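Local coordinates for protein phosphosugar isomerase (Escherichia coli O6:H1, PDB 5UQI) that probably interconverts arabinose-5-phosphate and ribulose-5-phosphate as a sugar isomerase of the SIS family, and binds arabinose-5-phosphate, at residues Val88-Glu102 with Asn118-Leu131. Residues are numbered along the deposited sequence; the frame is centred on the assembly and turned at random.
Sequences VAKDDVVILISNSGE and NYLISFTRSHHSSL. With A5P (arabinose-5-phosphate), chain B.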
loop_
_atom_site.group_PDB
_atom_site.type_symbol
_atom_site.label_atom_id
_atom_site.label_comp_id
_atom_site.label_asym_id
_atom_site.label_seq_id
_atom_site.Cartn_x
_atom_site.Cartn_y
_atom_site.Cartn_z
ATOM N N VAL A 88 15.025 -9.257 -2.786
ATOM C CA VAL A 88 15.200 -8.042 -1.948
ATOM C C VAL A 88 16.677 -7.988 -1.565
ATOM O O VAL A 88 17.196 -8.937 -0.985
ATOM C CB VAL A 88 14.327 -8.134 -0.665
ATOM C CG1 VAL A 88 14.549 -6.910 0.237
ATOM C CG2 VAL A 88 12.851 -8.287 -1.049
ATOM N N ALA A 89 17.330 -6.910 -1.957
ATOM C CA ALA A 89 18.772 -6.739 -1.672
ATOM C C ALA A 89 19.040 -5.521 -0.801
ATOM O O ALA A 89 18.154 -4.770 -0.520
ATOM C CB ALA A 89 19.552 -6.669 -2.967
ATOM N N LYS A 90 20.295 -5.340 -0.376
ATOM C CA LYS A 90 20.573 -4.441 0.761
ATOM C C LYS A 90 19.962 -3.027 0.760
ATOM O O LYS A 90 19.473 -2.575 1.813
ATOM C CB LYS A 90 22.093 -4.358 1.018
ATOM C CG LYS A 90 22.932 -3.856 -0.140
ATOM C CD LYS A 90 24.333 -3.416 0.304
ATOM C CE LYS A 90 25.329 -4.557 0.218
ATOM N NZ LYS A 90 26.729 -4.070 0.389
ATOM N N ASP A 91 20.004 -2.359 -0.391
ATOM C CA ASP A 91 19.532 -0.963 -0.535
ATOM C C ASP A 91 18.005 -0.837 -0.730
ATOM O O ASP A 91 17.478 0.289 -0.762
ATOM C CB ASP A 91 20.180 -0.291 -1.748
ATOM C CG ASP A 91 21.710 -0.114 -1.595
ATOM O OD1 ASP A 91 22.163 0.202 -0.486
ATOM O OD2 ASP A 91 22.418 -0.294 -2.602
ATOM N N ASP A 92 17.304 -1.976 -0.882
ATOM C CA ASP A 92 15.864 -1.875 -1.149
ATOM C C ASP A 92 15.103 -1.543 0.100
ATOM O O ASP A 92 15.546 -1.871 1.209
ATOM C CB ASP A 92 15.342 -3.210 -1.680
ATOM C CG ASP A 92 15.949 -3.600 -3.057
ATOM O OD1 ASP A 92 16.490 -2.740 -3.808
ATOM O OD2 ASP A 92 15.998 -4.825 -3.357
ATOM N N VAL A 93 14.000 -0.822 -0.065
ATOM C CA VAL A 93 13.114 -0.479 1.056
ATOM C C VAL A 93 11.865 -1.282 0.842
ATOM O O VAL A 93 11.408 -1.317 -0.306
ATOM C CB VAL A 93 12.811 1.035 1.100
ATOM C CG1 VAL A 93 11.678 1.395 2.075
ATOM C CG2 VAL A 93 14.146 1.767 1.358
ATOM N N VAL A 94 11.291 -1.847 1.900
ATOM C CA VAL A 94 10.151 -2.796 1.792
ATOM C C VAL A 94 8.922 -2.136 2.375
ATOM O O VAL A 94 8.953 -1.623 3.529
ATOM C CB VAL A 94 10.484 -4.147 2.492
ATOM C CG1 VAL A 94 9.311 -5.099 2.384
ATOM C CG2 VAL A 94 11.723 -4.787 1.910
ATOM N N ILE A 95 7.804 -2.145 1.615
ATOM C CA ILE A 95 6.537 -1.705 2.153
ATOM C C ILE A 95 5.662 -2.933 2.244
ATOM O O ILE A 95 5.368 -3.567 1.218
ATOM C CB ILE A 95 5.838 -0.649 1.252
ATOM C CG1 ILE A 95 6.710 0.632 1.162
ATOM C CG2 ILE A 95 4.455 -0.351 1.737
ATOM C CD1 ILE A 95 6.160 1.732 0.228
ATOM N N LEU A 96 5.231 -3.293 3.436
ATOM C CA LEU A 96 4.357 -4.448 3.593
ATOM C C LEU A 96 2.936 -3.959 3.852
ATOM O O LEU A 96 2.682 -3.142 4.750
ATOM C CB LEU A 96 4.782 -5.300 4.799
ATOM C CG LEU A 96 6.206 -5.845 4.625
ATOM C CD1 LEU A 96 7.239 -5.067 5.488
ATOM C CD2 LEU A 96 6.279 -7.345 4.901
ATOM N N ILE A 97 1.964 -4.426 3.058
ATOM C CA ILE A 97 0.580 -3.960 3.133
ATOM C C ILE A 97 -0.291 -5.040 3.685
ATOM O O ILE A 97 -0.321 -6.163 3.162
ATOM C CB ILE A 97 0.052 -3.518 1.713
ATOM C CG1 ILE A 97 0.914 -2.391 1.164
ATOM C CG2 ILE A 97 -1.429 -3.094 1.881
ATOM C CD1 ILE A 97 0.372 -1.873 -0.200
ATOM N N SER A 98 -0.946 -4.741 4.797
ATOM C CA SER A 98 -1.902 -5.674 5.389
ATOM C C SER A 98 -2.934 -4.861 6.172
ATOM O O SER A 98 -2.571 -4.137 7.104
ATOM C CB SER A 98 -1.177 -6.615 6.375
ATOM O OG SER A 98 -2.095 -7.389 7.163
ATOM N N ASN A 99 -4.202 -4.958 5.794
ATOM C CA ASN A 99 -5.184 -4.096 6.456
ATOM C C ASN A 99 -5.222 -4.406 7.970
ATOM O O ASN A 99 -5.114 -3.488 8.818
ATOM C CB ASN A 99 -6.549 -4.220 5.785
ATOM C CG ASN A 99 -7.622 -3.388 6.509
ATOM O OD1 ASN A 99 -8.594 -3.950 6.999
ATOM N ND2 ASN A 99 -7.405 -2.084 6.642
ATOM N N SER A 100 -5.352 -5.680 8.306
ATOM C CA SER A 100 -5.369 -6.026 9.736
ATOM C C SER A 100 -4.002 -5.860 10.386
ATOM O O SER A 100 -3.915 -5.599 11.611
ATOM C CB SER A 100 -5.777 -7.478 9.922
ATOM O OG SER A 100 -4.812 -8.400 9.383
ATOM N N GLY A 101 -2.927 -6.074 9.631
ATOM C CA GLY A 101 -1.581 -6.104 10.247
ATOM C C GLY A 101 -1.357 -7.389 11.037
ATOM O O GLY A 101 -0.354 -7.501 11.773
ATOM N N GLU A 102 -2.216 -8.391 10.796
ATOM C CA GLU A 102 -2.124 -9.681 11.500
ATOM C C GLU A 102 -2.044 -10.874 10.553
ATOM O O GLU A 102 -1.975 -12.024 11.013
ATOM C CB GLU A 102 -3.316 -9.853 12.448
ATOM C CG GLU A 102 -3.452 -8.756 13.540
ATOM C CD GLU A 102 -2.280 -8.687 14.495
ATOM O OE1 GLU A 102 -1.543 -9.700 14.624
ATOM O OE2 GLU A 102 -2.070 -7.569 15.105
ATOM N N ASN A 118 16.859 -4.804 5.789
ATOM C CA ASN A 118 16.199 -3.699 5.127
ATOM C C ASN A 118 15.270 -2.834 5.981
ATOM O O ASN A 118 14.609 -3.345 6.906
ATOM C CB ASN A 118 15.375 -4.282 3.976
ATOM C CG ASN A 118 16.212 -5.117 3.032
ATOM O OD1 ASN A 118 16.486 -6.312 3.287
ATOM N ND2 ASN A 118 16.589 -4.509 1.941
ATOM N N TYR A 119 15.116 -1.572 5.598
ATOM C CA TYR A 119 14.163 -0.692 6.242
ATOM C C TYR A 119 12.749 -1.120 5.855
ATOM O O TYR A 119 12.494 -1.345 4.646
ATOM C CB TYR A 119 14.429 0.728 5.743
ATOM C CG TYR A 119 13.753 1.759 6.589
ATOM C CD1 TYR A 119 12.448 2.117 6.405
ATOM C CD2 TYR A 119 14.431 2.359 7.661
ATOM C CE1 TYR A 119 11.792 3.043 7.203
ATOM C CE2 TYR A 119 13.776 3.273 8.454
ATOM C CZ TYR A 119 12.479 3.640 8.229
ATOM O OH TYR A 119 11.816 4.581 9.024
ATOM N N LEU A 120 11.918 -1.351 6.861
ATOM C CA LEU A 120 10.562 -1.912 6.674
ATOM C C LEU A 120 9.532 -0.868 6.991
ATOM O O LEU A 120 9.519 -0.281 8.052
ATOM C CB LEU A 120 10.324 -3.161 7.548
ATOM C CG LEU A 120 11.399 -4.249 7.457
ATOM C CD1 LEU A 120 10.959 -5.349 8.454
ATOM C CD2 LEU A 120 11.599 -4.763 6.002
ATOM N N ILE A 121 8.552 -0.694 6.077
ATOM C CA ILE A 121 7.437 0.207 6.259
ATOM C C ILE A 121 6.179 -0.646 6.227
ATOM O O ILE A 121 6.093 -1.547 5.398
ATOM C CB ILE A 121 7.394 1.198 5.047
ATOM C CG1 ILE A 121 8.659 2.086 5.118
ATOM C CG2 ILE A 121 6.126 2.053 5.070
ATOM C CD1 ILE A 121 8.833 2.860 3.816
ATOM N N SER A 122 5.222 -0.390 7.097
ATOM C CA SER A 122 3.950 -1.085 7.036
ATOM C C SER A 122 2.814 -0.127 6.713
ATOM O O SER A 122 2.816 1.019 7.145
ATOM C CB SER A 122 3.594 -1.864 8.319
ATOM O OG SER A 122 3.510 -0.897 9.442
ATOM N N PHE A 123 1.841 -0.591 5.905
ATOM C CA PHE A 123 0.584 0.110 5.768
ATOM C C PHE A 123 -0.479 -0.778 6.365
ATOM O O PHE A 123 -0.793 -1.869 5.796
ATOM C CB PHE A 123 0.243 0.254 4.244
ATOM C CG PHE A 123 1.043 1.291 3.445
ATOM C CD1 PHE A 123 2.171 1.959 3.919
ATOM C CD2 PHE A 123 0.685 1.516 2.080
ATOM C CE1 PHE A 123 2.842 2.892 3.147
ATOM C CE2 PHE A 123 1.398 2.420 1.293
ATOM C CZ PHE A 123 2.451 3.133 1.818
ATOM N N THR A 124 -1.093 -0.389 7.505
ATOM C CA THR A 124 -2.099 -1.198 8.211
ATOM C C THR A 124 -3.120 -0.255 8.816
ATOM O O THR A 124 -2.855 0.953 8.852
ATOM C CB THR A 124 -1.510 -2.094 9.346
ATOM O OG1 THR A 124 -1.243 -1.293 10.526
ATOM C CG2 THR A 124 -0.179 -2.805 8.911
ATOM N N ARG A 125 -4.173 -0.829 9.360
ATOM C CA ARG A 125 -5.201 -0.012 9.964
ATOM C C ARG A 125 -4.825 0.407 11.379
ATOM O O ARG A 125 -5.616 1.152 11.991
ATOM C CB ARG A 125 -6.526 -0.763 9.925
ATOM C CG ARG A 125 -6.723 -1.806 10.967
ATOM C CD ARG A 125 -8.054 -2.539 10.740
ATOM N NE ARG A 125 -8.040 -3.702 11.587
ATOM C CZ ARG A 125 -8.644 -4.865 11.328
ATOM N NH1 ARG A 125 -9.306 -5.039 10.185
ATOM N NH2 ARG A 125 -8.548 -5.872 12.206
ATOM N N SER A 126 -3.714 -0.083 11.905
ATOM C CA SER A 126 -3.354 0.180 13.342
ATOM C C SER A 126 -1.892 0.092 13.657
ATOM O O SER A 126 -1.252 -0.962 13.412
ATOM C CB SER A 126 -4.054 -0.848 14.225
ATOM O OG SER A 126 -3.711 -0.652 15.633
ATOM N N HIS A 127 -1.348 1.150 14.275
ATOM C CA HIS A 127 0.031 1.094 14.745
ATOM C C HIS A 127 0.297 -0.026 15.767
ATOM O O HIS A 127 1.447 -0.448 15.914
ATOM C CB HIS A 127 0.433 2.448 15.415
ATOM C CG HIS A 127 0.486 3.654 14.499
ATOM N ND1 HIS A 127 1.288 3.721 13.376
ATOM C CD2 HIS A 127 -0.053 4.893 14.648
ATOM C CE1 HIS A 127 1.178 4.913 12.823
ATOM N NE2 HIS A 127 0.388 5.667 13.600
ATOM N N HIS A 128 -0.764 -0.531 16.389
ATOM C CA HIS A 128 -0.617 -1.574 17.392
ATOM C C HIS A 128 -0.625 -2.982 16.824
ATOM O O HIS A 128 -0.510 -3.968 17.574
ATOM C CB HIS A 128 -1.706 -1.462 18.505
ATOM C CG HIS A 128 -1.691 -0.152 19.220
ATOM N ND1 HIS A 128 -0.732 0.161 20.166
ATOM C CD2 HIS A 128 -2.470 0.948 19.092
ATOM C CE1 HIS A 128 -0.937 1.390 20.606
ATOM N NE2 HIS A 128 -1.992 1.889 19.980
ATOM N N SER A 129 -0.772 -3.094 15.499
ATOM C CA SER A 129 -0.847 -4.428 14.901
ATOM C C SER A 129 0.523 -5.077 14.964
ATOM O O SER A 129 1.542 -4.383 15.036
ATOM C CB SER A 129 -1.399 -4.363 13.455
ATOM O OG SER A 129 -0.473 -3.687 12.592
ATOM N N SER A 130 0.537 -6.409 14.869
ATOM C CA SER A 130 1.767 -7.185 14.881
ATOM C C SER A 130 2.748 -6.723 13.827
ATOM O O SER A 130 3.902 -6.503 14.078
ATOM C CB SER A 130 1.464 -8.677 14.717
ATOM O OG SER A 130 0.674 -9.157 15.835
ATOM N N LEU A 131 2.241 -6.541 12.603
ATOM C CA LEU A 131 3.111 -6.043 11.550
ATOM C C LEU A 131 3.700 -4.632 11.810
ATOM O O LEU A 131 4.885 -4.413 11.646
ATOM C CB LEU A 131 2.322 -5.994 10.189
ATOM C CG LEU A 131 3.149 -5.480 9.015
ATOM C CD1 LEU A 131 4.350 -6.345 8.702
ATOM C CD2 LEU A 131 2.237 -5.440 7.767
HETATM C C1 A5P B . -9.372 -11.262 1.997
HETATM O O1 A5P B . -10.208 -10.459 2.003
HETATM C C2 A5P B . -8.129 -10.907 1.318
HETATM O O2 A5P B . -8.276 -10.569 -0.024
HETATM C C3 A5P B . -7.583 -9.866 2.196
HETATM O O3 A5P B . -7.058 -8.729 1.500
HETATM C C4 A5P B . -6.558 -10.809 2.770
HETATM O O4 A5P B . -7.173 -11.691 3.693
HETATM C C5 A5P B . -5.416 -10.095 3.428
HETATM O O5 A5P B . -5.902 -9.406 4.518
HETATM P P A5P B . -4.951 -8.235 5.042
HETATM O O1P A5P B . -5.096 -7.002 4.132
HETATM O O2P A5P B . -5.564 -7.966 6.516
HETATM O O3P A5P B . -3.588 -8.706 4.967
HETATM O O HOH W 1 18.275 -7.373 1.650
HETATM O O HOH W 2 16.655 -0.595 3.330
HETATM O O HOH W 3 -5.628 -4.685 13.509
#
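I95 and F123 meet on neighbouring parallel strands, 93-97 and 120-124, in the five-stranded sheet of the SIS domain, an alpha-beta-alpha fold. The methyl CG2 of I95, anti to the backbone N, sits over the centre of the F123 ring in a CH-pi contact, 3.8 Å from the centroid and 8° off the normal. I97 reaches the same ring obliquely through CG1, while I95 CG1 lies alongside I121, and I121 CD1 touches V93 CG1 at 3.6 Å; helix 32-41 covers I95 and I121. On the other face, V94 and L120 run side by side, and L131 CD2 packs on L96 CB. A parallel ladder joins the backbones, from V94 N to Y119 O through to S98 N to F123 O.

Before the strands, the N118 amide bridges the two ends of the type I turn A89-D92: ND2 gives one hydrogen to A89 O and the other to D92 O, both 2.9 Å away and close to the amide plane. D92 N, which closes the turn, meets A89 O from the opposite face of that carbonyl.

At the C-terminal end of strand 93-97, residues S98-S100 grip the phosphate of arabinose-5-phosphate: N99 N donates to O1P, S100 N and OG to O2P, and S98 OG to O3P. R125 backs this loop: S100 CA sits over the centre of its guanidinium, 3.8 Å above that plane, which is nearly perpendicular to the N99 amide (86°), with a weak bond from R125 NH1 to N99 OD1; the backbone N of R125 also donates to N99 O. G101 O accepts from L131 N at the start of helix 130-134. There E102, bent at chi2 (-62°), grips S130 twice: S130 N donates to E102 OE2 from above the carboxylate plane, and S130 OG to the syn lone pair of E102 OE1 at 2.6 Å.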